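Long-range contact in uricase (Arthrobacter globiformis, PDB 2YZC), which catalyses the oxidation of uric acid to 5-hydroxyisourate, which is then processed further to (S)-allantoin: residues A[112-117]-A[129-134]. Residues are numbered along the deposited sequence; the frame is centred on the assembly and turned at random.
Sequences QFFWDR and KSEVRT
Gln112 and Arg133 form a hydrogen-bonded antiparallel pair where strands 103-117 and 131-140 meet in the antiparallel sheet of the tunnelling (T-) fold of uricases. Both backbone bonds are present: Gln112 N to Arg133 O at 2.7 Å, and Arg133 N to Gln112 O at 3.2 Å. The strand directions differ by 136°, short of antiparallel, and the pairing soon opens: two residues on, a water bridges instead, accepting from Phe114 N and donating to Glu131 O. Beyond it Phe114 pairs with Asn128 of strand 124-129, the chain having turned a corner at Ser130.

Arg133 can be followed outward. Its CB lies 3.7 Å from Phe114 CZ. CG is anti to the backbone N (chi1 170°), and from CG to NE the chain runs extended alongside Gln112, both side chains pointing the same way. CD touches both Gln112 OE1 at 3.6 Å and Phe114 CZ at 3.9 Å. At the tip, Gln112 OE1 lies 3.4 Å above the guanidinium plane of Arg133, offset toward its rim, while Thr85 hydrogen-bonds this oxygen. The guanidinium nitrogens reach past the strands: NH1 forms a salt bridge with Asp200 and NH2 one with Glu86.

Glu131 CG and OE2 meet Phe114 CE1 obliquely, the carboxylate plane turned 84° from the ring; Tyr203 and Arg207 of helix 199-216 hold the carboxylate oxygens. Away from this cluster, Val132 CG1 meets Phe113 CE2 at 4.1 Å.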
ATOM      1  N   GLN A 112      18.177  -2.231   2.997  1.00 17.08           N
ATOM      2  CA  GLN A 112      19.028  -2.741   1.929  1.00 16.81           C
ATOM      3  C   GLN A 112      18.189  -3.730   1.145  1.00 18.94           C
ATOM      4  O   GLN A 112      17.580  -4.630   1.729  1.00 18.62           O
ATOM      5  CB  GLN A 112      20.257  -3.457   2.494  1.00 18.44           C
ATOM      6  CG  GLN A 112      21.227  -3.955   1.421  1.00 21.91           C
ATOM      7  CD  GLN A 112      22.425  -4.681   2.006  1.00 24.09           C
ATOM      8  OE1 GLN A 112      22.913  -4.325   3.071  1.00 23.74           O
ATOM      9  NE2 GLN A 112      22.909  -5.698   1.299  1.00 28.73           N
ATOM     10  N   PHE A 113      18.156  -3.550  -0.173  1.00 17.52           N
ATOM     11  CA  PHE A 113      17.387  -4.410  -1.057  1.00 18.49           C
ATOM     12  C   PHE A 113      18.327  -5.344  -1.803  1.00 19.80           C
ATOM     13  O   PHE A 113      19.357  -4.918  -2.332  1.00 19.64           O
ATOM     14  CB  PHE A 113      16.584  -3.555  -2.036  1.00 19.45           C
ATOM     15  CG  PHE A 113      15.754  -2.496  -1.364  1.00 20.15           C
ATOM     16  CD1 PHE A 113      16.046  -1.149  -1.539  1.00 21.27           C
ATOM     17  CD2 PHE A 113      14.711  -2.851  -0.516  1.00 19.65           C
ATOM     18  CE1 PHE A 113      15.310  -0.164  -0.875  1.00 22.65           C
ATOM     19  CE2 PHE A 113      13.969  -1.877   0.153  1.00 19.95           C
ATOM     20  CZ  PHE A 113      14.271  -0.531  -0.027  1.00 20.61           C
ATOM     21  N   PHE A 114      17.967  -6.620  -1.848  1.00 18.66           N
ATOM     22  CA  PHE A 114      18.805  -7.612  -2.502  1.00 19.29           C
ATOM     23  C   PHE A 114      18.493  -7.856  -3.969  1.00 20.35           C
ATOM     24  O   PHE A 114      17.338  -7.786  -4.397  1.00 19.23           O
ATOM     25  CB  PHE A 114      18.733  -8.935  -1.738  1.00 18.89           C
ATOM     26  CG  PHE A 114      19.211  -8.832  -0.315  1.00 21.35           C
ATOM     27  CD1 PHE A 114      18.308  -8.846   0.742  1.00 20.84           C
ATOM     28  CD2 PHE A 114      20.566  -8.683  -0.036  1.00 23.37           C
ATOM     29  CE1 PHE A 114      18.749  -8.712   2.061  1.00 21.80           C
ATOM     30  CE2 PHE A 114      21.019  -8.545   1.278  1.00 23.90           C
ATOM     31  CZ  PHE A 114      20.108  -8.561   2.327  1.00 22.01           C
ATOM     32  N   TRP A 115      19.550  -8.150  -4.724  1.00 20.22           N
ATOM     33  CA  TRP A 115      19.457  -8.430  -6.146  1.00 20.88           C
ATOM     34  C   TRP A 115      20.228  -9.709  -6.467  1.00 21.86           C
ATOM     35  O   TRP A 115      21.255 -10.002  -5.847  1.00 23.04           O
ATOM     36  CB  TRP A 115      20.063  -7.287  -6.969  1.00 19.97           C
ATOM     37  CG  TRP A 115      19.283  -6.003  -6.943  1.00 20.02           C
ATOM     38  CD1 TRP A 115      19.340  -5.023  -5.992  1.00 19.82           C
ATOM     39  CD2 TRP A 115      18.330  -5.563  -7.917  1.00 20.84           C
ATOM     40  NE1 TRP A 115      18.484  -4.000  -6.315  1.00 21.02           N
ATOM     41  CE2 TRP A 115      17.851  -4.302  -7.492  1.00 20.93           C
ATOM     42  CE3 TRP A 115      17.834  -6.110  -9.109  1.00 19.18           C
ATOM     43  CZ2 TRP A 115      16.898  -3.577  -8.217  1.00 21.74           C
ATOM     44  CZ3 TRP A 115      16.882  -5.387  -9.832  1.00 20.76           C
ATOM     45  CH2 TRP A 115      16.426  -4.136  -9.381  1.00 21.06           C
ATOM     46  N   ASP A 116      19.721 -10.464  -7.432  1.00 21.50           N
ATOM     47  CA  ASP A 116      20.374 -11.689  -7.881  1.00 22.45           C
ATOM     48  C   ASP A 116      20.709 -11.487  -9.353  1.00 21.98           C
ATOM     49  O   ASP A 116      19.995 -10.776 -10.056  1.00 21.95           O
ATOM     50  CB  ASP A 116      19.438 -12.894  -7.751  1.00 24.55           C
ATOM     51  CG  ASP A 116      19.019 -13.153  -6.321  1.00 28.44           C
ATOM     52  OD1 ASP A 116      19.897 -13.146  -5.433  1.00 32.36           O
ATOM     53  OD2 ASP A 116      17.814 -13.375  -6.088  1.00 31.76           O
ATOM     54  N   ARG A 117      21.792 -12.097  -9.817  1.00 21.97           N
ATOM     55  CA  ARG A 117      22.157 -11.982 -11.223  1.00 21.66           C
ATOM     56  C   ARG A 117      21.198 -12.840 -12.029  1.00 21.70           C
ATOM     57  O   ARG A 117      20.687 -13.843 -11.530  1.00 21.96           O
ATOM     58  CB  ARG A 117      23.584 -12.486 -11.466  1.00 22.41           C
ATOM     59  CG  ARG A 117      24.678 -11.641 -10.846  1.00 23.42           C
ATOM     60  CD  ARG A 117      26.063 -12.224 -11.138  1.00 25.07           C
ATOM     61  NE  ARG A 117      27.089 -11.491 -10.405  1.00 25.43           N
ATOM     62  CZ  ARG A 117      27.537 -10.286 -10.746  1.00 26.05           C
ATOM     63  NH1 ARG A 117      27.062  -9.674 -11.824  1.00 23.48           N
ATOM     64  NH2 ARG A 117      28.441  -9.681  -9.989  1.00 26.37           N
ATOM     65  N   LYS A 129      12.870 -10.074  -3.567  1.00 18.63           N
ATOM     66  CA  LYS A 129      11.981  -9.332  -2.677  1.00 18.24           C
ATOM     67  C   LYS A 129      11.528 -10.102  -1.440  1.00 18.16           C
ATOM     68  O   LYS A 129      10.683  -9.619  -0.688  1.00 17.09           O
ATOM     69  CB  LYS A 129      10.741  -8.889  -3.458  1.00 18.63           C
ATOM     70  CG  LYS A 129      11.038  -8.098  -4.736  1.00 18.98           C
ATOM     71  CD  LYS A 129       9.746  -7.610  -5.385  1.00 22.01           C
ATOM     72  CE  LYS A 129      10.018  -6.717  -6.594  1.00 23.44           C
ATOM     73  NZ  LYS A 129       8.748  -6.303  -7.261  1.00 22.73           N
ATOM     74  N   SER A 130      12.101 -11.277  -1.218  1.00 17.49           N
ATOM     75  CA  SER A 130      11.683 -12.115  -0.096  1.00 18.86           C
ATOM     76  C   SER A 130      12.044 -11.634   1.302  1.00 19.37           C
ATOM     77  O   SER A 130      11.551 -12.174   2.287  1.00 19.01           O
ATOM     78  CB  SER A 130      12.185 -13.537  -0.320  1.00 20.31           C
ATOM     79  OG  SER A 130      11.662 -14.013  -1.550  1.00 21.05           O
ATOM     80  N   GLU A 131      12.897 -10.619   1.385  1.00 17.52           N
ATOM     81  CA  GLU A 131      13.283 -10.054   2.669  1.00 19.32           C
ATOM     82  C   GLU A 131      13.971  -8.719   2.437  1.00 17.62           C
ATOM     83  O   GLU A 131      14.481  -8.458   1.352  1.00 17.93           O
ATOM     84  CB  GLU A 131      14.242 -10.985   3.411  1.00 21.07           C
ATOM     85  CG  GLU A 131      15.617 -11.071   2.777  1.00 24.71           C
ATOM     86  CD  GLU A 131      16.462 -12.179   3.364  1.00 28.68           C
ATOM     87  OE1 GLU A 131      16.027 -13.352   3.302  1.00 27.98           O
ATOM     88  OE2 GLU A 131      17.560 -11.877   3.883  1.00 27.94           O
ATOM     89  N   VAL A 132      13.972  -7.884   3.468  1.00 18.19           N
ATOM     90  CA  VAL A 132      14.616  -6.586   3.421  1.00 17.36           C
ATOM     91  C   VAL A 132      15.496  -6.509   4.660  1.00 19.28           C
ATOM     92  O   VAL A 132      15.062  -6.853   5.765  1.00 17.63           O
ATOM     93  CB  VAL A 132      13.596  -5.432   3.456  1.00 16.67           C
ATOM     94  CG1 VAL A 132      14.325  -4.100   3.557  1.00 18.23           C
ATOM     95  CG2 VAL A 132      12.735  -5.456   2.185  1.00 18.26           C
ATOM     96  N   ARG A 133      16.736  -6.076   4.462  1.00 18.01           N
ATOM     97  CA  ARG A 133      17.693  -5.945   5.551  1.00 17.63           C
ATOM     98  C   ARG A 133      17.702  -4.498   6.033  1.00 18.68           C
ATOM     99  O   ARG A 133      17.611  -3.567   5.227  1.00 17.23           O
ATOM    100  CB  ARG A 133      19.079  -6.364   5.059  1.00 19.29           C
ATOM    101  CG  ARG A 133      20.233  -6.068   6.011  1.00 19.98           C
ATOM    102  CD  ARG A 133      21.522  -6.654   5.452  1.00 19.97           C
ATOM    103  NE  ARG A 133      22.698  -6.238   6.208  1.00 21.25           N
ATOM    104  CZ  ARG A 133      23.942  -6.610   5.919  1.00 21.81           C
ATOM    105  NH1 ARG A 133      24.174  -7.418   4.890  1.00 18.64           N
ATOM    106  NH2 ARG A 133      24.956  -6.159   6.647  1.00 20.20           N
ATOM    107  N   THR A 134      17.806  -4.310   7.347  1.00 16.16           N
ATOM    108  CA  THR A 134      17.810  -2.972   7.909  1.00 17.97           C
ATOM    109  C   THR A 134      19.008  -2.733   8.819  1.00 18.41           C
ATOM    110  O   THR A 134      19.604  -3.669   9.348  1.00 16.78           O
ATOM    111  CB  THR A 134      16.530  -2.706   8.735  1.00 21.17           C
ATOM    112  OG1 THR A 134      16.524  -3.548   9.897  1.00 20.23           O
ATOM    113  CG2 THR A 134      15.288  -2.995   7.906  1.00 23.90           C
TER
HETATM  114  O   HOH W   1      15.320  -7.259  -0.950  1.00 20.35           O